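Local structure of aminoglycoside N(6')acetyltransferase (Legionella pneumophila subsp. pneumophila, 3F5B) at residues A[12-17]-A[69-74]. The protein probably acts as an acyltransferase of the GNAT family, moving an acetyl group onto the 6'-amino group of aminoglycosides. Numbering follows the deposited sequence.
Sequences EFRFCF and AYDNEI. With PO4 (phosphate ion), chain B; ACT (acetate ion), chain C.
R14 meets D71 side-on, with two guanidinium nitrogens on the two carboxylate oxygens. In this salt bridge R14 NE to D71 OD1 is 2.9 Å and nearly straight (172°). R14 NH2 reaches D71 OD2 at 3.1 Å on a more bent path. The guanidinium and carboxylate planes are 60° apart, and both oxygens are met from above the carboxylate plane. R14 CG lies anti to the backbone N (chi1 -176°), and from there the chain runs straight out to NE, which reaches D71. OD2 has a second partner in Y106 OH. R14 NH1 donates to O3 of a phosphate ion at 2.9 Å, and NH2 also donates to an acetate oxygen; both ions probably come from the crystallisation liquor. Strand 15-19 is the first strand of the GNAT-type mixed sheet and pairs antiparallel with strand 65-71. C16 and Y70 form a hydrogen-bonded pair: C16 N donates to Y70 O at 3.0 Å, and Y70 N to C16 O at 2.7 Å. Y70 OH bonds to Q24. Two waters extend the link to the type II' turn from D71 to I74. Both donate to R14 O; one accepts from N72 N, the other donates to N72 OD1. On the face shared with D71, the F17 ring lies obliquely against A69, F17 CE1 to A69 CB 3.6 Å, and the F15 ring edge approaches D71 CB. E118 of helix 109-123 accepts from R14 N and F15 N.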
loop_
_atom_site.group_PDB
_atom_site.type_symbol
_atom_site.label_atom_id
_atom_site.label_comp_id
_atom_site.label_asym_id
_atom_site.label_seq_id
_atom_site.Cartn_x
_atom_site.Cartn_y
_atom_site.Cartn_z
ATOM N N GLU A 12 13.090 15.785 -7.749
ATOM C CA GLU A 12 13.100 14.798 -6.681
ATOM C C GLU A 12 11.677 14.507 -6.184
ATOM O O GLU A 12 10.704 14.847 -6.864
ATOM C CB GLU A 12 14.003 15.257 -5.542
ATOM C CG GLU A 12 13.799 16.689 -5.110
ATOM C CD GLU A 12 14.676 17.065 -3.906
ATOM O OE1 GLU A 12 14.162 17.771 -3.006
ATOM O OE2 GLU A 12 15.865 16.657 -3.856
ATOM N N PHE A 13 11.553 13.904 -5.005
ATOM C CA PHE A 13 10.262 13.400 -4.546
ATOM C C PHE A 13 9.338 14.480 -3.992
ATOM O O PHE A 13 9.767 15.336 -3.241
ATOM C CB PHE A 13 10.448 12.320 -3.479
ATOM C CG PHE A 13 11.053 11.033 -3.988
ATOM C CD1 PHE A 13 11.537 10.917 -5.296
ATOM C CD2 PHE A 13 11.174 9.953 -3.137
ATOM C CE1 PHE A 13 12.128 9.736 -5.730
ATOM C CE2 PHE A 13 11.750 8.772 -3.557
ATOM C CZ PHE A 13 12.236 8.652 -4.842
ATOM N N ARG A 14 8.057 14.394 -4.330
ATOM C CA ARG A 14 7.048 15.322 -3.843
ATOM C C ARG A 14 6.540 14.964 -2.425
ATOM O O ARG A 14 6.264 15.840 -1.620
ATOM C CB ARG A 14 5.856 15.338 -4.820
ATOM C CG ARG A 14 4.776 16.370 -4.454
ATOM C CD ARG A 14 3.486 16.105 -5.260
ATOM N NE ARG A 14 2.377 16.936 -4.790
ATOM C CZ ARG A 14 1.355 17.313 -5.564
ATOM N NH1 ARG A 14 1.329 16.948 -6.849
ATOM N NH2 ARG A 14 0.395 18.092 -5.065
ATOM N N PHE A 15 6.389 13.678 -2.154
ATOM C CA PHE A 15 5.732 13.200 -0.953
ATOM C C PHE A 15 6.683 12.714 0.146
ATOM O O PHE A 15 7.840 12.345 -0.126
ATOM C CB PHE A 15 4.781 12.048 -1.299
ATOM C CG PHE A 15 3.802 12.380 -2.391
ATOM C CD1 PHE A 15 2.935 13.464 -2.251
ATOM C CD2 PHE A 15 3.735 11.599 -3.536
ATOM C CE1 PHE A 15 2.003 13.746 -3.252
ATOM C CE2 PHE A 15 2.828 11.894 -4.553
ATOM C CZ PHE A 15 1.973 12.966 -4.410
ATOM N N CYS A 16 6.154 12.711 1.370
ATOM C CA CYS A 16 6.873 12.317 2.571
ATOM C C CYS A 16 6.083 11.183 3.202
ATOM O O CYS A 16 4.848 11.203 3.170
ATOM C CB CYS A 16 6.913 13.501 3.537
ATOM S SG CYS A 16 7.790 13.154 5.063
ATOM N N PHE A 17 6.771 10.195 3.756
ATOM C CA PHE A 17 6.094 9.036 4.364
ATOM C C PHE A 17 6.666 8.793 5.765
ATOM O O PHE A 17 7.890 8.887 5.975
ATOM C CB PHE A 17 6.273 7.766 3.489
ATOM C CG PHE A 17 5.869 7.963 2.048
ATOM C CD1 PHE A 17 4.563 7.739 1.650
ATOM C CD2 PHE A 17 6.820 8.383 1.087
ATOM C CE1 PHE A 17 4.174 7.924 0.268
ATOM C CE2 PHE A 17 6.453 8.600 -0.275
ATOM C CZ PHE A 17 5.126 8.392 -0.684
ATOM N N ALA A 69 1.079 9.096 4.326
ATOM C CA ALA A 69 1.764 9.867 3.264
ATOM C C ALA A 69 1.369 11.317 3.389
ATOM O O ALA A 69 0.174 11.613 3.592
ATOM C CB ALA A 69 1.346 9.347 1.895
ATOM N N TYR A 70 2.348 12.215 3.218
ATOM C CA TYR A 70 2.146 13.654 3.319
ATOM C C TYR A 70 2.500 14.340 1.999
ATOM O O TYR A 70 3.439 13.926 1.325
ATOM C CB TYR A 70 3.055 14.248 4.406
ATOM C CG TYR A 70 2.481 14.095 5.785
ATOM C CD1 TYR A 70 2.572 12.878 6.473
ATOM C CD2 TYR A 70 1.813 15.150 6.387
ATOM C CE1 TYR A 70 2.017 12.730 7.756
ATOM C CE2 TYR A 70 1.256 15.020 7.653
ATOM C CZ TYR A 70 1.365 13.808 8.325
ATOM O OH TYR A 70 0.804 13.714 9.579
ATOM N N ASP A 71 1.742 15.385 1.662
ATOM C CA ASP A 71 2.103 16.296 0.585
ATOM C C ASP A 71 2.386 17.613 1.324
ATOM O O ASP A 71 1.457 18.315 1.719
ATOM C CB ASP A 71 0.929 16.426 -0.379
ATOM C CG ASP A 71 1.199 17.401 -1.509
ATOM O OD1 ASP A 71 2.382 17.568 -1.909
ATOM O OD2 ASP A 71 0.214 17.983 -1.995
ATOM N N ASN A 72 3.669 17.895 1.564
ATOM C CA ASN A 72 4.087 18.953 2.497
ATOM C C ASN A 72 3.413 18.749 3.853
ATOM O O ASN A 72 3.540 17.670 4.457
ATOM C CB ASN A 72 3.791 20.338 1.908
ATOM C CG ASN A 72 4.657 20.646 0.711
ATOM O OD1 ASN A 72 5.786 20.133 0.598
ATOM N ND2 ASN A 72 4.146 21.493 -0.200
ATOM N N GLU A 73 2.635 19.731 4.298
ATOM C CA GLU A 73 1.904 19.609 5.553
ATOM C C GLU A 73 0.608 18.785 5.475
ATOM O O GLU A 73 -0.014 18.561 6.484
ATOM C CB GLU A 73 1.611 20.997 6.179
ATOM C CG GLU A 73 1.904 22.233 5.278
ATOM C CD GLU A 73 0.932 22.420 4.093
ATOM O OE1 GLU A 73 1.299 21.995 2.974
ATOM O OE2 GLU A 73 -0.176 23.017 4.270
ATOM N N ILE A 74 0.219 18.333 4.289
ATOM C CA ILE A 74 -1.088 17.721 4.107
ATOM C C ILE A 74 -1.035 16.172 4.096
ATOM O O ILE A 74 -0.555 15.586 3.141
ATOM C CB ILE A 74 -1.752 18.281 2.796
ATOM C CG1 ILE A 74 -1.931 19.817 2.876
ATOM C CG2 ILE A 74 -3.042 17.557 2.417
ATOM C CD1 ILE A 74 -2.814 20.308 4.018
HETATM P P PO4 B . -1.025 19.411 -8.630
HETATM O O1 PO4 B . -2.032 20.220 -7.802
HETATM O O2 PO4 B . 0.348 19.973 -8.331
HETATM O O3 PO4 B . -1.096 17.967 -8.162
HETATM O O4 PO4 B . -1.268 19.449 -10.117
HETATM C C ACT C . -3.361 18.513 -5.368
HETATM O O ACT C . -2.325 19.226 -5.221
HETATM O OXT ACT C . -4.412 19.001 -4.860
HETATM C CH3 ACT C . -3.366 17.213 -6.152
HETATM O O HOH W 1 6.013 16.349 1.032
HETATM O O HOH W 2 6.436 18.434 -1.800
#